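PDB 6TAB: SLT domain-containing protein from Bdellovibrio bacteriovorus HD100, which probably hydrolyses glycosidic bonds of peptidoglycan as a lysozyme of altered substrate specificity, easing the predator's exit from its prey cell. Local coordinates for residues Met139-Ser144 with Gly168-Ile172; Lys147-Ser151 with Leu190-Leu194. All coordinates share one frame; numbering follows the deposited sequence. Where two conformers were deposited one is given.

Interaction 1 (Met139-Ser144 with Gly168-Ile172)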
ATOM      1  N   MET A 139       0.195  -0.567   6.129  1.00 11.96           N
ATOM      2  CA  MET A 139      -0.141   0.806   5.693  1.00 12.37           C
ATOM      3  C   MET A 139      -1.578   1.173   6.135  1.00 13.20           C
ATOM      4  O   MET A 139      -1.822   2.303   6.618  1.00 14.28           O
ATOM      5  CB  MET A 139       0.037   0.929   4.174  1.00 13.40           C
ATOM      6  CG  MET A 139       1.489   0.714   3.717  1.00 13.52           C
ATOM      7  SD  MET A 139       1.627   0.337   1.918  1.00 14.22           S
ATOM      8  CE  MET A 139       0.900   1.829   1.234  1.00 16.68           C
ATOM      9  N   VAL A 140      -2.525   0.242   5.956  1.00 12.63           N
ATOM     10  CA  VAL A 140      -3.930   0.453   6.417  1.00 12.52           C
ATOM     11  C   VAL A 140      -3.959   0.737   7.932  1.00 13.26           C
ATOM     12  O   VAL A 140      -4.704   1.639   8.371  1.00 14.42           O
ATOM     13  CB  VAL A 140      -4.810  -0.743   6.013  1.00 12.80           C
ATOM     14  CG1 VAL A 140      -6.180  -0.663   6.700  1.00 14.31           C
ATOM     15  CG2 VAL A 140      -4.954  -0.868   4.484  1.00 13.20           C
ATOM     16  N   ARG A 141      -3.180  -0.018   8.715  1.00 13.03           N
ATOM     17  CA  ARG A 141      -3.157   0.173  10.186  1.00 13.72           C
ATOM     18  C   ARG A 141      -2.910   1.653  10.509  1.00 15.10           C
ATOM     19  O   ARG A 141      -3.609   2.225  11.363  1.00 17.33           O
ATOM     20  CB  ARG A 141      -2.065  -0.688  10.852  1.00 16.83           C
ATOM     21  CG  ARG A 141      -1.696  -0.330  12.294  1.00 20.51           C
ATOM     22  CD  ARG A 141      -2.790  -0.389  13.329  1.00 21.63           C
ATOM     23  NE  ARG A 141      -2.273   0.099  14.620  1.00 25.87           N
ATOM     24  CZ  ARG A 141      -2.301   1.365  15.032  1.00 26.74           C
ATOM     25  NH1 ARG A 141      -2.774   2.318  14.236  1.00 28.83           N
ATOM     26  NH2 ARG A 141      -1.861   1.651  16.255  1.00 36.86           N
ATOM     27  N   PHE A 142      -1.926   2.272   9.836  1.00 14.41           N
ATOM     28  CA  PHE A 142      -1.524   3.662  10.193  1.00 15.83           C
ATOM     29  C   PHE A 142      -2.305   4.746   9.436  1.00 17.36           C
ATOM     30  O   PHE A 142      -2.369   5.881   9.937  1.00 22.98           O
ATOM     31  CB  PHE A 142       0.004   3.846  10.103  1.00 16.14           C
ATOM     32  CG  PHE A 142       0.735   3.085  11.184  1.00 16.61           C
ATOM     33  CD1 PHE A 142       0.629   3.472  12.524  1.00 17.94           C
ATOM     34  CD2 PHE A 142       1.390   1.899  10.900  1.00 15.96           C
ATOM     35  CE1 PHE A 142       1.252   2.731  13.518  1.00 20.55           C
ATOM     36  CE2 PHE A 142       2.014   1.168  11.890  1.00 17.49           C
ATOM     37  CZ  PHE A 142       1.918   1.574  13.207  1.00 19.65           C
ATOM     38  N   GLU A 143      -2.851   4.437   8.236  1.00 14.09           N
ATOM     39  CA  GLU A 143      -3.658   5.440   7.522  1.00 15.69           C
ATOM     40  C   GLU A 143      -5.072   5.577   8.126  1.00 15.22           C
ATOM     41  O   GLU A 143      -5.581   6.694   8.226  1.00 16.45           O
ATOM     42  CB  GLU A 143      -3.719   5.122   6.021  1.00 15.34           C
ATOM     43  CG  GLU A 143      -2.419   5.336   5.276  1.00 15.67           C
ATOM     44  CD  GLU A 143      -1.998   6.788   5.158  1.00 17.34           C
ATOM     45  OE1 GLU A 143      -2.831   7.702   5.485  1.00 18.93           O
ATOM     46  OE2 GLU A 143      -0.865   7.045   4.648  1.00 19.51           O
ATOM     47  N   SER A 144      -5.727   4.445   8.404  1.00 15.61           N
ATOM     48  CA  SER A 144      -7.165   4.428   8.847  1.00 16.55           C
ATOM     49  C   SER A 144      -7.486   3.549  10.076  1.00 17.42           C
ATOM     50  O   SER A 144      -8.654   3.475  10.449  1.00 18.45           O
ATOM     51  CB  SER A 144      -8.032   3.949   7.702  1.00 16.61           C
ATOM     52  OG  SER A 144      -7.754   2.588   7.390  1.00 15.76           O
ATOM     53  N   GLY A 168     -11.185   6.298   3.012  1.00 14.46           N
ATOM     54  CA  GLY A 168     -11.113   4.829   3.056  1.00 13.97           C
ATOM     55  C   GLY A 168      -9.816   4.270   3.644  1.00 13.06           C
ATOM     56  O   GLY A 168      -9.013   4.976   4.279  1.00 14.31           O
ATOM     57  N   LEU A 169      -9.617   2.972   3.398  1.00 13.67           N
ATOM     58  CA  LEU A 169      -8.589   2.180   4.100  1.00 13.36           C
ATOM     59  C   LEU A 169      -7.183   2.792   3.942  1.00 12.44           C
ATOM     60  O   LEU A 169      -6.389   2.811   4.913  1.00 13.73           O
ATOM     61  CB  LEU A 169      -8.608   0.723   3.626  1.00 13.41           C
ATOM     62  CG  LEU A 169      -9.826  -0.111   4.013  1.00 14.14           C
ATOM     63  CD1 LEU A 169      -9.660  -1.516   3.457  1.00 14.34           C
ATOM     64  CD2 LEU A 169     -10.053  -0.116   5.528  1.00 14.84           C
ATOM     65  N   LEU A 170      -6.821   3.193   2.701  1.00 12.40           N
ATOM     66  CA  LEU A 170      -5.468   3.723   2.374  1.00 12.37           C
ATOM     67  C   LEU A 170      -5.460   5.259   2.192  1.00 12.67           C
ATOM     68  O   LEU A 170      -4.455   5.833   1.769  1.00 13.50           O
ATOM     69  CB  LEU A 170      -4.945   3.002   1.113  1.00 11.78           C
ATOM     70  CG  LEU A 170      -4.567   1.531   1.300  1.00 13.03           C
ATOM     71  CD1 LEU A 170      -4.381   0.845  -0.043  1.00 14.80           C
ATOM     72  CD2 LEU A 170      -3.328   1.388   2.171  1.00 14.41           C
ATOM     73  N   GLN A 171      -6.569   5.930   2.534  1.00 12.87           N
ATOM     74  CA  GLN A 171      -6.626   7.405   2.519  1.00 13.16           C
ATOM     75  C   GLN A 171      -6.218   7.931   1.112  1.00 14.19           C
ATOM     76  O   GLN A 171      -5.332   8.780   0.953  1.00 15.92           O
ATOM     77  CB  GLN A 171      -5.848   8.006   3.695  1.00 14.10           C
ATOM     78  CG  GLN A 171      -6.559   7.724   5.041  1.00 14.75           C
ATOM     79  CD  GLN A 171      -7.837   8.526   5.187  1.00 14.56           C
ATOM     80  OE1 GLN A 171      -7.802   9.726   5.492  1.00 16.87           O
ATOM     81  NE2 GLN A 171      -8.981   7.890   4.957  1.00 15.33           N
ATOM     82  N   ILE A 172      -6.947   7.434   0.107  1.00 13.56           N
ATOM     83  CA  ILE A 172      -6.812   7.822  -1.307  1.00 13.74           C
ATOM     84  C   ILE A 172      -7.866   8.888  -1.592  1.00 14.61           C
ATOM     85  O   ILE A 172      -8.933   8.907  -0.973  1.00 16.39           O
ATOM     86  CB  ILE A 172      -6.940   6.585  -2.225  1.00 15.44           C
ATOM     87  CG1 ILE A 172      -5.775   5.602  -1.941  1.00 16.83           C
ATOM     88  CG2 ILE A 172      -7.034   6.962  -3.713  1.00 15.74           C
ATOM     89  CD1 ILE A 172      -5.948   4.211  -2.536  1.00 17.51           C
TER
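Val-140 CA, on helix 125-144, lies 5.4 Å from Leu-170 CA in the type I turn Gly-168 to Gln-171, and one helical turn later Ser-144 comes equally close to Leu-169. The carbonyl of Leu-169 points at the helix, and its oxygen accepts from Ser-144 OG at 2.8 Å, with OG tilted 20° from the carbonyl plane. A chi1 of 66° sets OG between the backbone N and carbonyl carbon of the serine, on the side facing the turn; a small hydroxyl suits so close an approach. CB of Glu-143 also lies against Leu-169 O, at 3.7 Å. Beside this hydrogen bond the packing is aliphatic. Leu-170 sets out away from the helix, but its CD2 swings back to meet Val-140 CG2 at 3.6 Å, the two side chains crossing at about a right angle, and also touches CB of Met-139. The methyls of branched Val-140 divide between the leucines, CG1 reaching Leu-169 CD2. On the far flank the aliphatic part of Gln-171 lies against oxygens of Glu-143, CB 3.5 Å from OE1 and CG as close to the backbone O. The glutamine amide instead turns back within its own turn, NE2 giving a nearly straight bond (178°) to Gly-168 O, which also accepts from Gln-171 N. Gly-168 tolerates its positive phi easily. Glu-143-Ser-144 and Gly-168 to Gln-171 match the Glu-Ser and Gly-Leu-X-Gln signatures of lytic transglycosylase active sites, where the glutamate is typically the acid; Glu-143 probably corresponds to it. Gln-171 and Ile-172 form a G1 beta bulge opposite Arg-167, linking strand 163-167 toward helix 174-178, while Leu-169 packs on helix 193-211 and Trp-229 covers Met-139 and Glu-143.

Interaction 2 (Lys147-Ser151 with Leu190-Leu194)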
ATOM      1  N   LYS A 147     -10.531   1.343   9.234  1.00 15.98           N
ATOM      2  CA  LYS A 147     -11.878   1.982   9.170  1.00 17.08           C
ATOM      3  C   LYS A 147     -12.157   2.472   7.732  1.00 16.10           C
ATOM      4  O   LYS A 147     -11.710   3.560   7.313  1.00 16.41           O
ATOM      5  CB  LYS A 147     -11.987   3.151  10.161  1.00 18.90           C
ATOM      6  CG  LYS A 147     -11.862   2.758  11.628  1.00 21.29           C
ATOM      7  CD  LYS A 147     -11.981   3.940  12.564  1.00 29.16           C
ATOM      8  CE  LYS A 147     -10.762   4.848  12.591  1.00 37.40           C
ATOM      9  NZ  LYS A 147     -10.846   5.780  13.741  1.00 48.37           N
ATOM     10  N   THR A 148     -12.952   1.671   6.995  1.00 15.05           N
ATOM     11  CA  THR A 148     -13.283   1.972   5.590  1.00 15.10           C
ATOM     12  C   THR A 148     -14.087   3.279   5.459  1.00 15.50           C
ATOM     13  O   THR A 148     -14.046   3.920   4.370  1.00 16.51           O
ATOM     14  CB  THR A 148     -13.958   0.775   4.908  1.00 16.67           C
ATOM     15  OG1 THR A 148     -13.865   0.860   3.480  1.00 16.68           O
ATOM     16  CG2 THR A 148     -15.407   0.572   5.328  1.00 19.81           C
ATOM     17  N   ALA A 149     -14.799   3.701   6.522  1.00 16.95           N
ATOM     18  CA  ALA A 149     -15.612   4.955   6.462  1.00 17.68           C
ATOM     19  C   ALA A 149     -14.788   6.247   6.656  1.00 17.97           C
ATOM     20  O   ALA A 149     -15.326   7.336   6.505  1.00 19.91           O
ATOM     21  CB  ALA A 149     -16.711   4.904   7.511  1.00 19.91           C
ATOM     22  N   MET A 150     -13.497   6.134   6.997  0.52 18.11           N
ATOM     23  CA  MET A 150     -12.711   7.311   7.391  0.52 17.36           C
ATOM     24  C   MET A 150     -12.616   8.337   6.243  0.52 17.07           C
ATOM     25  O   MET A 150     -12.265   8.006   5.083  0.52 16.91           O
ATOM     26  CB  MET A 150     -11.295   6.923   7.826  0.52 18.94           C
ATOM     27  CG  MET A 150     -10.496   8.105   8.367  0.52 21.14           C
ATOM     28  SD  MET A 150      -8.892   7.649   9.083  0.52 23.54           S
ATOM     29  CE  MET A 150      -8.134   9.280   9.059  0.52 16.38           C
ATOM     30  N   SER A 151     -12.867   9.613   6.575  1.00 17.46           N
ATOM     31  CA  SER A 151     -12.601  10.733   5.659  1.00 19.24           C
ATOM     32  C   SER A 151     -11.812  11.817   6.412  1.00 19.50           C
ATOM     33  O   SER A 151     -12.131  12.091   7.595  1.00 24.79           O
ATOM     34  CB  SER A 151     -13.888  11.267   5.059  1.00 23.17           C
ATOM     35  OG  SER A 151     -14.728  11.771   6.061  1.00 29.97           O
ATOM     36  N   LEU A 190     -14.816   5.049  -2.988  1.00 16.54           N
ATOM     37  CA  LEU A 190     -13.546   5.035  -2.225  1.00 15.78           C
ATOM     38  C   LEU A 190     -13.739   4.399  -0.830  1.00 15.42           C
ATOM     39  O   LEU A 190     -12.751   3.911  -0.244  1.00 15.04           O
ATOM     40  CB  LEU A 190     -12.915   6.437  -2.144  1.00 15.98           C
ATOM     41  CG  LEU A 190     -12.309   6.971  -3.463  1.00 16.24           C
ATOM     42  CD1 LEU A 190     -13.374   7.696  -4.296  1.00 18.56           C
ATOM     43  CD2 LEU A 190     -11.088   7.871  -3.224  1.00 18.52           C
ATOM     44  N   HIS A 191     -14.989   4.368  -0.327  1.00 16.15           N
ATOM     45  CA  HIS A 191     -15.311   3.741   0.948  1.00 15.97           C
ATOM     46  C   HIS A 191     -15.646   2.247   0.785  1.00 16.33           C
ATOM     47  O   HIS A 191     -15.944   1.558   1.787  1.00 17.44           O
ATOM     48  CB  HIS A 191     -16.407   4.562   1.651  1.00 17.06           C
ATOM     49  CG  HIS A 191     -15.998   5.960   2.019  1.00 16.89           C
ATOM     50  ND1 HIS A 191     -15.117   6.235   3.028  1.00 16.99           N
ATOM     51  CD2 HIS A 191     -16.286   7.152   1.427  1.00 18.18           C
ATOM     52  CE1 HIS A 191     -14.911   7.541   3.101  1.00 17.00           C
ATOM     53  NE2 HIS A 191     -15.639   8.150   2.108  1.00 18.91           N
ATOM     54  N   ASP A 192     -15.612   1.714  -0.442  1.00 17.12           N
ATOM     55  CA  ASP A 192     -15.682   0.274  -0.715  1.00 16.15           C
ATOM     56  C   ASP A 192     -14.282  -0.287  -0.494  1.00 15.78           C
ATOM     57  O   ASP A 192     -13.376   0.060  -1.271  1.00 15.36           O
ATOM     58  CB  ASP A 192     -16.207   0.017  -2.135  1.00 17.01           C
ATOM     59  CG  ASP A 192     -16.221  -1.447  -2.572  1.00 18.65           C
ATOM     60  OD1 ASP A 192     -15.520  -2.291  -1.925  1.00 20.15           O
ATOM     61  OD2 ASP A 192     -16.888  -1.739  -3.621  1.00 21.91           O
ATOM     62  N   PRO A 193     -14.052  -1.144   0.538  1.00 14.79           N
ATOM     63  CA  PRO A 193     -12.697  -1.563   0.861  1.00 14.55           C
ATOM     64  C   PRO A 193     -11.996  -2.299  -0.303  1.00 14.85           C
ATOM     65  O   PRO A 193     -10.758  -2.177  -0.464  1.00 15.38           O
ATOM     66  CB  PRO A 193     -12.875  -2.435   2.115  1.00 16.68           C
ATOM     67  CG  PRO A 193     -14.280  -2.931   2.032  1.00 18.49           C
ATOM     68  CD  PRO A 193     -15.055  -1.787   1.416  1.00 17.06           C
ATOM     69  N   LEU A 194     -12.754  -3.064  -1.094  1.00 15.35           N
ATOM     70  CA  LEU A 194     -12.132  -3.827  -2.189  1.00 16.34           C
ATOM     71  C   LEU A 194     -11.644  -2.879  -3.302  1.00 16.77           C
ATOM     72  O   LEU A 194     -10.515  -3.046  -3.823  1.00 15.95           O
ATOM     73  CB  LEU A 194     -13.130  -4.864  -2.719  1.00 17.45           C
ATOM     74  CG  LEU A 194     -13.730  -5.839  -1.691  1.00 19.01           C
ATOM     75  CD1 LEU A 194     -14.507  -6.890  -2.451  1.00 24.28           C
ATOM     76  CD2 LEU A 194     -12.663  -6.495  -0.804  1.00 18.55           C
TER
HETATM   77  O   HOH W   1     -11.916   1.879   1.799  1.00 14.79           O
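Thr-148 and His-191 exchange two hydrogen bonds, each using one side chain and one backbone carbonyl, and these make the tight part of the contact. His-191 ND1 donates to Thr-148 O at 2.9 Å along a fairly straight line (164°); the acceptor lies almost in the ring plane, and the proton arrives on a lone pair of the carbonyl. In return Thr-148 OG1 donates to His-191 O at 2.8 Å, this time from well above the carbonyl plane. With OG1 anti to the backbone N (chi1 -160°), the threonine hydroxyl lies on the side of its own carbonyl, where hydroxyl and carbonyl O can both reach His-191. CD of Pro-193 packs on the same hydroxyl, 3.6 Å from OG1. On this inner side, toward Leu-169, a water donates to both Thr-148 OG1 (2.8 Å) and Leu-190 O (3.0 Å), bridging the segments. The far ring nitrogen, NE2, is hydrogen-bonded to the Arg-167 side chain (NH1), which together with the ND1 bond fixes the ring's rotation, and the ring edge at CE1 meets Met-150 O at 3.3 Å.

Toward solvent the fit is looser. Ala-149 directs its methyl away, Ser-151 touches the ring edge only distantly, and the short side chains of both suit this exposed side. After His-191 the chain turns into helix 193-211: Asp-192 is its N-cap, OD1 accepting from Leu-194 N, and Pro-193, lacking an amide hydrogen, fits the first helical position. A type I turn, Lys-147 to Met-150, is thereby tied to a capped helix start, within the lysozyme-like fold where helix 125-144 passes into the small antiparallel hairpin 151-154/163-167.

Interaction 1 is buried, its centre about 8 Å from the centre of the chain, and is built on aliphatic packing with one serine hydroxyl bond; interaction 2, about 14 Å out (centre to centre), lies at the surface and relies on paired polar bonds and a bridging water. They hold adjoining pieces of one region: 147-151 follows 139-144 after two residues, and their segments alternate along the sequence. Met-150 O joins the two directly, with probable hydrogen bonds from Gly-168 N (2.9 Å) and Gln-171 NE2 (3.3 Å). Helix 193-211 is also shared, since Leu-169 packs on it while residues 190-194 include its start. The likely active-site glutamate thus belongs to the buried contact.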